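Side-chain contacts in aminopeptidase N (Francisella tularensis subsp. tularensis, PDB 5DLL), which removes N-terminal amino acids from peptides as a zinc-dependent M1 aminopeptidase, probably helping to degrade intracellular peptides left by protein breakdown: residues A[579-584]-A[621-626]; A[612-617]-A[637-642]; A[359-364]-A[567-572]. All blocks are in the same frame, centred on the assembly; numbering follows the deposited sequence.

Overall arrangement
Followed from the N terminus, the chain first closes contact 3: helix 349-369, in the peptidase M1 domain, meets helix 565-581, and the 202 residues between the segments include the Ig-like region. Farther along the same helix, contact 1 joins 579-584 to the loop 621-626. Contact 2 then links 612-617 to 637-642. Because 612-617 lies inside the loop that contact 1 closes and 637-642 beyond it, contacts 1 and 2 cross; their centres are about 13 Å apart, and Ile-580 packs on Val-639. Contact 3 precedes both in series. Helix 565-581 thus illustrates how one element can serve a domain interface and the packing of its own helical domain.

Contact 1: A[579-584]-A[621-626]; sequences IILNNA and AEAMRV
Leu-581 reaches Ala-623 and Met-624 because its CG lies beside the backbone N (chi1 -60°) and its CD1 extends away from CA (chi2 179°), presenting both methyls of the fork to the loop. CD1 meets Ala-623 CB at 4.2 Å, while CD2 lies 4.2 Å from Met-624 CG and hardly farther, 4.3 Å, from Met-624 SD, so the methyl rests against the CG-SD bond. Ala-623 directs its methyl at the leucine, whereas Met-624 starts off across the approach and comes nearer only through its side chain.

The leucine stands at the close of helix 565-581. Just beyond it, Asn-583 adopts positive phi and the helix ends in a Schellman motif, with Ala-584 N bonded to Ile-579 O at 3.0 Å. Ile-620 adds a further apolar surface against Leu-581, and Ile-632 of helix 629-646 does so against Met-624, whose carbonyl accepts a hydrogen bond from Arg-832.

Across the two segments the chemistry is apolar throughout, aliphatic carbon with one thioether. Such contacts carry little directionality, and with about 97 Å² buried near the surface, this one implies modest, shape-based packing between the end of helix 565-581 and the loop joining helices 617-621 and 629-646.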
# COMPACT_ATOMS: atom_id res chain seq x y z
N ILE A 579 -10.32 11.82 26.89
CA ILE A 579 -10.65 13.19 27.30
C ILE A 579 -11.79 13.75 26.45
O ILE A 579 -12.71 14.39 26.97
CB ILE A 579 -9.42 14.12 27.19
CG1 ILE A 579 -8.39 13.79 28.28
CG2 ILE A 579 -9.82 15.60 27.26
CD1 ILE A 579 -8.75 14.26 29.67
N ILE A 580 -11.73 13.50 25.14
CA ILE A 580 -12.69 14.04 24.19
C ILE A 580 -14.09 13.46 24.42
O ILE A 580 -15.08 14.20 24.47
CB ILE A 580 -12.27 13.76 22.73
CG1 ILE A 580 -10.87 14.34 22.44
CG2 ILE A 580 -13.31 14.28 21.74
CD1 ILE A 580 -10.83 15.71 21.79
N LEU A 581 -14.16 12.14 24.59
CA LEU A 581 -15.43 11.43 24.75
C LEU A 581 -16.15 11.80 26.05
O LEU A 581 -17.38 11.83 26.09
CB LEU A 581 -15.23 9.91 24.69
CG LEU A 581 -14.63 9.34 23.39
CD1 LEU A 581 -14.48 7.83 23.51
CD2 LEU A 581 -15.47 9.71 22.18
N ASN A 582 -15.38 12.11 27.09
CA ASN A 582 -15.95 12.59 28.35
C ASN A 582 -16.31 14.08 28.32
O ASN A 582 -16.77 14.61 29.33
CB ASN A 582 -14.98 12.32 29.51
CG ASN A 582 -14.59 10.85 29.64
OD1 ASN A 582 -13.45 10.53 29.96
ND2 ASN A 582 -15.54 9.95 29.37
N ASN A 583 -16.10 14.74 27.18
CA ASN A 583 -16.29 16.19 27.07
C ASN A 583 -15.51 16.92 28.17
O ASN A 583 -15.95 17.96 28.69
CB ASN A 583 -17.78 16.57 27.11
CG ASN A 583 -18.55 16.04 25.91
OD1 ASN A 583 -19.42 15.18 26.04
ND2 ASN A 583 -18.24 16.56 24.73
N ALA A 584 -14.35 16.38 28.51
CA ALA A 584 -13.60 16.80 29.70
C ALA A 584 -12.68 17.97 29.39
O ALA A 584 -12.22 18.14 28.26
CB ALA A 584 -12.81 15.63 30.25
N ALA A 621 -14.28 8.86 16.14
CA ALA A 621 -15.58 8.25 15.81
C ALA A 621 -15.55 6.72 15.73
O ALA A 621 -16.56 6.06 15.96
CB ALA A 621 -16.10 8.82 14.50
N GLU A 622 -14.39 6.15 15.41
CA GLU A 622 -14.21 4.69 15.38
C GLU A 622 -14.39 4.04 16.76
O GLU A 622 -14.67 2.85 16.86
CB GLU A 622 -12.84 4.33 14.80
CG GLU A 622 -12.66 4.70 13.33
CD GLU A 622 -11.21 4.62 12.84
OE1 GLU A 622 -10.31 4.31 13.65
OE2 GLU A 622 -10.98 4.86 11.64
N ALA A 623 -14.20 4.82 17.83
CA ALA A 623 -14.43 4.34 19.19
C ALA A 623 -15.92 4.17 19.50
O ALA A 623 -16.30 3.31 20.30
CB ALA A 623 -13.80 5.29 20.20
N MET A 624 -16.75 4.98 18.85
CA MET A 624 -18.16 5.06 19.17
C MET A 624 -18.97 4.02 18.40
O MET A 624 -18.66 3.72 17.25
CB MET A 624 -18.69 6.46 18.86
CG MET A 624 -17.84 7.58 19.44
SD MET A 624 -18.69 9.17 19.43
CE MET A 624 -19.90 8.92 20.73
N ARG A 625 -20.01 3.49 19.04
CA ARG A 625 -20.95 2.58 18.39
C ARG A 625 -21.94 3.37 17.53
O ARG A 625 -22.19 3.03 16.38
CB ARG A 625 -21.69 1.73 19.43
CG ARG A 625 -22.35 0.48 18.86
CD ARG A 625 -23.05 -0.34 19.94
NE ARG A 625 -24.06 0.44 20.65
CZ ARG A 625 -25.27 0.75 20.18
NH1 ARG A 625 -25.67 0.34 18.98
NH2 ARG A 625 -26.10 1.47 20.93
N VAL A 626 -22.49 4.44 18.12
CA VAL A 626 -23.30 5.41 17.39
C VAL A 626 -22.50 6.71 17.33
O VAL A 626 -22.25 7.34 18.36
CB VAL A 626 -24.65 5.66 18.08
CG1 VAL A 626 -25.50 6.63 17.27
CG2 VAL A 626 -25.39 4.34 18.31

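Contact 2: A[612-617]-A[637-642]; sequences LLIPIE and KNVVNQ
Ile-614 and Val-640 form the closest pair between the loop 612-617 and helix 629-646, the two side chains running antiparallel, alongside each other. One methyl of the valine, CG2, sits over the CB of Ile-614 and both its branches: it is 3.8 Å from Ile-614 CG1, 3.9 Å from Ile-614 CB and 4.2 Å from Ile-614 CG2. Ile-614 CG2 also reaches Val-639 CG2 more loosely, at 4.5 Å. A single beta-branched side chain thus spans two consecutive valines.

The torsions set this up. At Ile-614, CG1 stands beside the backbone N (chi1 -64°) and CG2 opposite that nitrogen, so that both branches flank the valine methyl. At Val-640, CG1 takes the place opposite N (chi1 161°), leaving CG2 beside it as the methyl that meets the loop.

The helix supplies a regular platform for the valines, as in the bond from Asn-641 N to Lys-637 O at 3.0 Å. The loop has no such repeat of its own. Arg-636, one turn before Val-640, instead donates to the carbonyls of Ile-614 and Pro-615, while Gln-573 binds Leu-613 O and Tyr-683 binds Leu-612 O. These bonds help hold the backbone, extended from Leu-613 to Ile-616, that carries Ile-614.

All three touching residues are buried, and about 100 Å² is covered between the segments. The loop runs from helix 605-612 to helix 617-621, where Ile-616 occupies the N-cap position. It is set against helix 629-646 through Ile-614 and against helix 565-581 through Pro-615, which rests on Gln-573 and Thr-577; Val-639 packs on helix 565-581 as well, at Ile-579 and Ile-580, within the all-helical C-terminal domain.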
# COMPACT_ATOMS: atom_id res chain seq x y z
N LEU A 612 1.91 14.76 19.14
CA LEU A 612 1.33 16.04 19.55
C LEU A 612 0.10 16.46 18.73
O LEU A 612 -0.63 17.36 19.14
CB LEU A 612 2.39 17.15 19.50
CG LEU A 612 3.56 17.09 20.50
CD1 LEU A 612 4.40 18.35 20.38
CD2 LEU A 612 3.11 16.90 21.94
N LEU A 613 -0.13 15.82 17.59
CA LEU A 613 -1.33 16.11 16.80
C LEU A 613 -2.49 15.30 17.36
O LEU A 613 -2.44 14.07 17.40
CB LEU A 613 -1.09 15.81 15.32
CG LEU A 613 -1.96 16.57 14.31
CD1 LEU A 613 -1.97 18.07 14.58
CD2 LEU A 613 -1.48 16.29 12.89
N ILE A 614 -3.53 16.01 17.80
CA ILE A 614 -4.72 15.39 18.41
C ILE A 614 -5.44 14.53 17.35
O ILE A 614 -5.61 14.98 16.21
CB ILE A 614 -5.67 16.47 18.99
CG1 ILE A 614 -5.00 17.25 20.12
CG2 ILE A 614 -6.97 15.86 19.50
CD1 ILE A 614 -4.90 16.49 21.43
N PRO A 615 -5.87 13.30 17.72
CA PRO A 615 -6.54 12.43 16.74
C PRO A 615 -7.66 13.15 16.00
O PRO A 615 -8.49 13.81 16.63
CB PRO A 615 -7.11 11.30 17.60
CG PRO A 615 -6.29 11.27 18.83
CD PRO A 615 -5.72 12.65 19.04
N ILE A 616 -7.68 13.03 14.68
CA ILE A 616 -8.76 13.61 13.88
C ILE A 616 -10.11 12.97 14.22
O ILE A 616 -10.19 11.87 14.78
CB ILE A 616 -8.48 13.53 12.35
CG1 ILE A 616 -8.18 12.09 11.91
CG2 ILE A 616 -7.33 14.46 11.98
CD1 ILE A 616 -8.30 11.89 10.41
N GLU A 617 -11.18 13.68 13.85
CA GLU A 617 -12.52 13.37 14.32
C GLU A 617 -13.01 12.00 13.85
O GLU A 617 -13.69 11.28 14.60
CB GLU A 617 -13.50 14.47 13.89
CG GLU A 617 -13.13 15.87 14.39
CD GLU A 617 -12.34 16.68 13.36
OE1 GLU A 617 -11.09 16.76 13.48
OE2 GLU A 617 -12.97 17.23 12.44
N LYS A 637 -12.45 20.59 19.28
CA LYS A 637 -12.15 22.00 19.09
C LYS A 637 -11.77 22.62 20.43
O LYS A 637 -10.88 23.46 20.50
CB LYS A 637 -13.36 22.71 18.47
CG LYS A 637 -13.08 24.11 17.95
CD LYS A 637 -14.28 24.64 17.18
CE LYS A 637 -14.14 26.12 16.86
NZ LYS A 637 -12.92 26.42 16.05
N ASN A 638 -12.45 22.17 21.49
CA ASN A 638 -12.21 22.68 22.84
C ASN A 638 -10.82 22.37 23.37
O ASN A 638 -10.13 23.28 23.82
CB ASN A 638 -13.26 22.13 23.81
CG ASN A 638 -13.18 22.77 25.18
OD1 ASN A 638 -13.01 23.98 25.31
ND2 ASN A 638 -13.30 21.95 26.23
N VAL A 639 -10.41 21.11 23.30
CA VAL A 639 -9.08 20.73 23.80
C VAL A 639 -7.95 21.29 22.94
O VAL A 639 -6.91 21.70 23.46
CB VAL A 639 -8.90 19.21 23.98
CG1 VAL A 639 -10.02 18.64 24.84
CG2 VAL A 639 -8.83 18.49 22.64
N VAL A 640 -8.15 21.30 21.62
CA VAL A 640 -7.15 21.83 20.70
C VAL A 640 -6.96 23.33 20.94
O VAL A 640 -5.84 23.83 20.88
CB VAL A 640 -7.49 21.52 19.22
CG1 VAL A 640 -6.75 22.43 18.25
CG2 VAL A 640 -7.18 20.06 18.91
N ASN A 641 -8.06 24.04 21.21
CA ASN A 641 -8.00 25.46 21.55
C ASN A 641 -7.27 25.72 22.88
O ASN A 641 -6.55 26.71 23.01
CB ASN A 641 -9.40 26.07 21.61
CG ASN A 641 -9.42 27.43 22.29
OD1 ASN A 641 -9.81 27.55 23.45
ND2 ASN A 641 -8.95 28.45 21.58
N GLN A 642 -7.47 24.85 23.87
CA GLN A 642 -6.80 24.99 25.16
C GLN A 642 -5.28 24.84 25.02
O GLN A 642 -4.54 25.72 25.46
CB GLN A 642 -7.35 23.99 26.18
CG GLN A 642 -8.72 24.38 26.73
CD GLN A 642 -9.16 23.53 27.91
OE1 GLN A 642 -8.34 23.09 28.71
NE2 GLN A 642 -10.47 23.32 28.03

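Contact 3: A[359-364]-A[567-572]; sequences IIRSAQ and NRWDSL
Arg-361 and Asp-570 form a salt bridge in which two guanidinium nitrogens converge on one carboxylate oxygen. NH1 gives the better bond, 2.9 Å to Asp-570 OD1 with an N-H...O angle of 153°; it meets the oxygen on its syn side, 29° out of the carboxylate plane. NH2 makes a weak second bond to the same OD1 at 3.2 Å. The acid lies at the edge of the guanidinium, near its plane, but the two groups are turned by 30°, and the pairing is not the symmetrical two-oxygen kind.

The arginine spans the gap with its chain extended from CG to NE, while the aspartate has its CG anti to the backbone N. The extended arginine is needed because the CA atoms of Arg-361 and Asp-570 are 12.1 Å apart. Trp-569 adds packing beside the bridge: its CZ3 approaches Arg-361 NH1 at 3.8 Å, with ring and guanidinium planes nearly parallel but the approach oblique.

Trp-569 also touches Ile-354 and Arg-358 of helix 349-369. Within helix 565-581, Ser-571 OG bonds back to Asn-567 O at 2.8 Å.

A long arginine and a short aspartate thus make an interhelical salt bridge, flanked by Trp-569, across the interface between the M1 peptidase domain and the helical C-terminal domain, away from the zinc site.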
# COMPACT_ATOMS: atom_id res chain seq x y z
N ILE A 359 -3.52 1.77 9.40
CA ILE A 359 -4.21 0.98 8.36
C ILE A 359 -4.84 -0.29 8.92
O ILE A 359 -5.97 -0.62 8.58
CB ILE A 359 -3.25 0.62 7.19
CG1 ILE A 359 -3.08 1.83 6.26
CG2 ILE A 359 -3.76 -0.58 6.40
CD1 ILE A 359 -2.02 1.64 5.19
N ILE A 360 -4.11 -0.99 9.79
CA ILE A 360 -4.62 -2.21 10.40
C ILE A 360 -5.80 -1.93 11.33
O ILE A 360 -6.79 -2.66 11.32
CB ILE A 360 -3.53 -2.97 11.18
CG1 ILE A 360 -2.40 -3.40 10.24
CG2 ILE A 360 -4.11 -4.19 11.89
CD1 ILE A 360 -2.85 -4.25 9.06
N ARG A 361 -5.71 -0.87 12.13
CA ARG A 361 -6.80 -0.51 13.03
C ARG A 361 -8.00 0.10 12.31
O ARG A 361 -9.13 -0.08 12.75
CB ARG A 361 -6.30 0.46 14.10
CG ARG A 361 -5.36 -0.19 15.09
CD ARG A 361 -4.79 0.84 16.04
NE ARG A 361 -4.05 0.21 17.13
CZ ARG A 361 -3.29 0.87 17.99
NH1 ARG A 361 -3.16 2.19 17.91
NH2 ARG A 361 -2.65 0.20 18.94
N SER A 362 -7.74 0.82 11.23
CA SER A 362 -8.81 1.39 10.41
C SER A 362 -9.41 0.34 9.47
O SER A 362 -10.44 -0.25 9.78
CB SER A 362 -8.31 2.61 9.63
OG SER A 362 -9.35 3.21 8.89
N ALA A 363 -8.73 0.07 8.36
CA ALA A 363 -9.31 -0.70 7.25
C ALA A 363 -9.35 -2.20 7.51
O ALA A 363 -10.37 -2.85 7.25
CB ALA A 363 -8.55 -0.42 5.97
N GLN A 364 -8.25 -2.76 8.00
CA GLN A 364 -8.13 -4.21 8.14
C GLN A 364 -9.09 -4.74 9.20
O GLN A 364 -9.82 -5.69 8.96
CB GLN A 364 -6.69 -4.61 8.47
CG GLN A 364 -6.32 -6.04 8.12
CD GLN A 364 -6.92 -7.06 9.07
OE1 GLN A 364 -6.89 -6.89 10.29
NE2 GLN A 364 -7.48 -8.13 8.51
N ASN A 567 4.60 2.95 21.95
CA ASN A 567 3.71 2.92 23.11
C ASN A 567 3.55 4.28 23.78
O ASN A 567 2.55 4.52 24.46
CB ASN A 567 4.15 1.88 24.14
CG ASN A 567 3.49 0.52 23.94
OD1 ASN A 567 2.69 0.32 23.03
ND2 ASN A 567 3.84 -0.43 24.80
N ARG A 568 4.53 5.17 23.59
CA ARG A 568 4.42 6.55 24.06
C ARG A 568 3.35 7.30 23.27
O ARG A 568 2.46 7.92 23.86
CB ARG A 568 5.77 7.28 23.97
CG ARG A 568 6.82 6.76 24.94
CD ARG A 568 8.15 7.49 24.79
NE ARG A 568 8.16 8.78 25.47
CZ ARG A 568 9.26 9.50 25.73
NH1 ARG A 568 10.47 9.05 25.39
NH2 ARG A 568 9.15 10.66 26.35
N TRP A 569 3.44 7.23 21.95
CA TRP A 569 2.39 7.77 21.07
C TRP A 569 1.04 7.09 21.34
O TRP A 569 0.02 7.76 21.48
CB TRP A 569 2.81 7.61 19.59
CG TRP A 569 1.70 7.78 18.59
CD1 TRP A 569 1.33 8.93 17.96
CD2 TRP A 569 0.85 6.75 18.07
NE1 TRP A 569 0.29 8.69 17.09
CE2 TRP A 569 -0.02 7.35 17.15
CE3 TRP A 569 0.74 5.37 18.31
CZ2 TRP A 569 -1.00 6.63 16.46
CZ3 TRP A 569 -0.23 4.66 17.63
CH2 TRP A 569 -1.09 5.28 16.72
N ASP A 570 1.05 5.77 21.43
CA ASP A 570 -0.19 5.00 21.57
C ASP A 570 -0.93 5.35 22.85
O ASP A 570 -2.15 5.51 22.84
CB ASP A 570 0.10 3.49 21.53
CG ASP A 570 -1.14 2.66 21.25
OD1 ASP A 570 -1.91 3.03 20.34
OD2 ASP A 570 -1.34 1.63 21.93
N SER A 571 -0.19 5.46 23.95
CA SER A 571 -0.77 5.80 25.25
C SER A 571 -1.23 7.26 25.32
O SER A 571 -2.21 7.56 26.00
CB SER A 571 0.24 5.53 26.37
OG SER A 571 0.60 4.16 26.40
N LEU A 572 -0.54 8.15 24.62
CA LEU A 572 -0.91 9.56 24.59
C LEU A 572 -2.18 9.79 23.75
O LEU A 572 -3.04 10.59 24.12
CB LEU A 572 0.24 10.41 24.04
CG LEU A 572 0.14 11.93 24.19
CD1 LEU A 572 -0.05 12.34 25.64
CD2 LEU A 572 1.37 12.61 23.60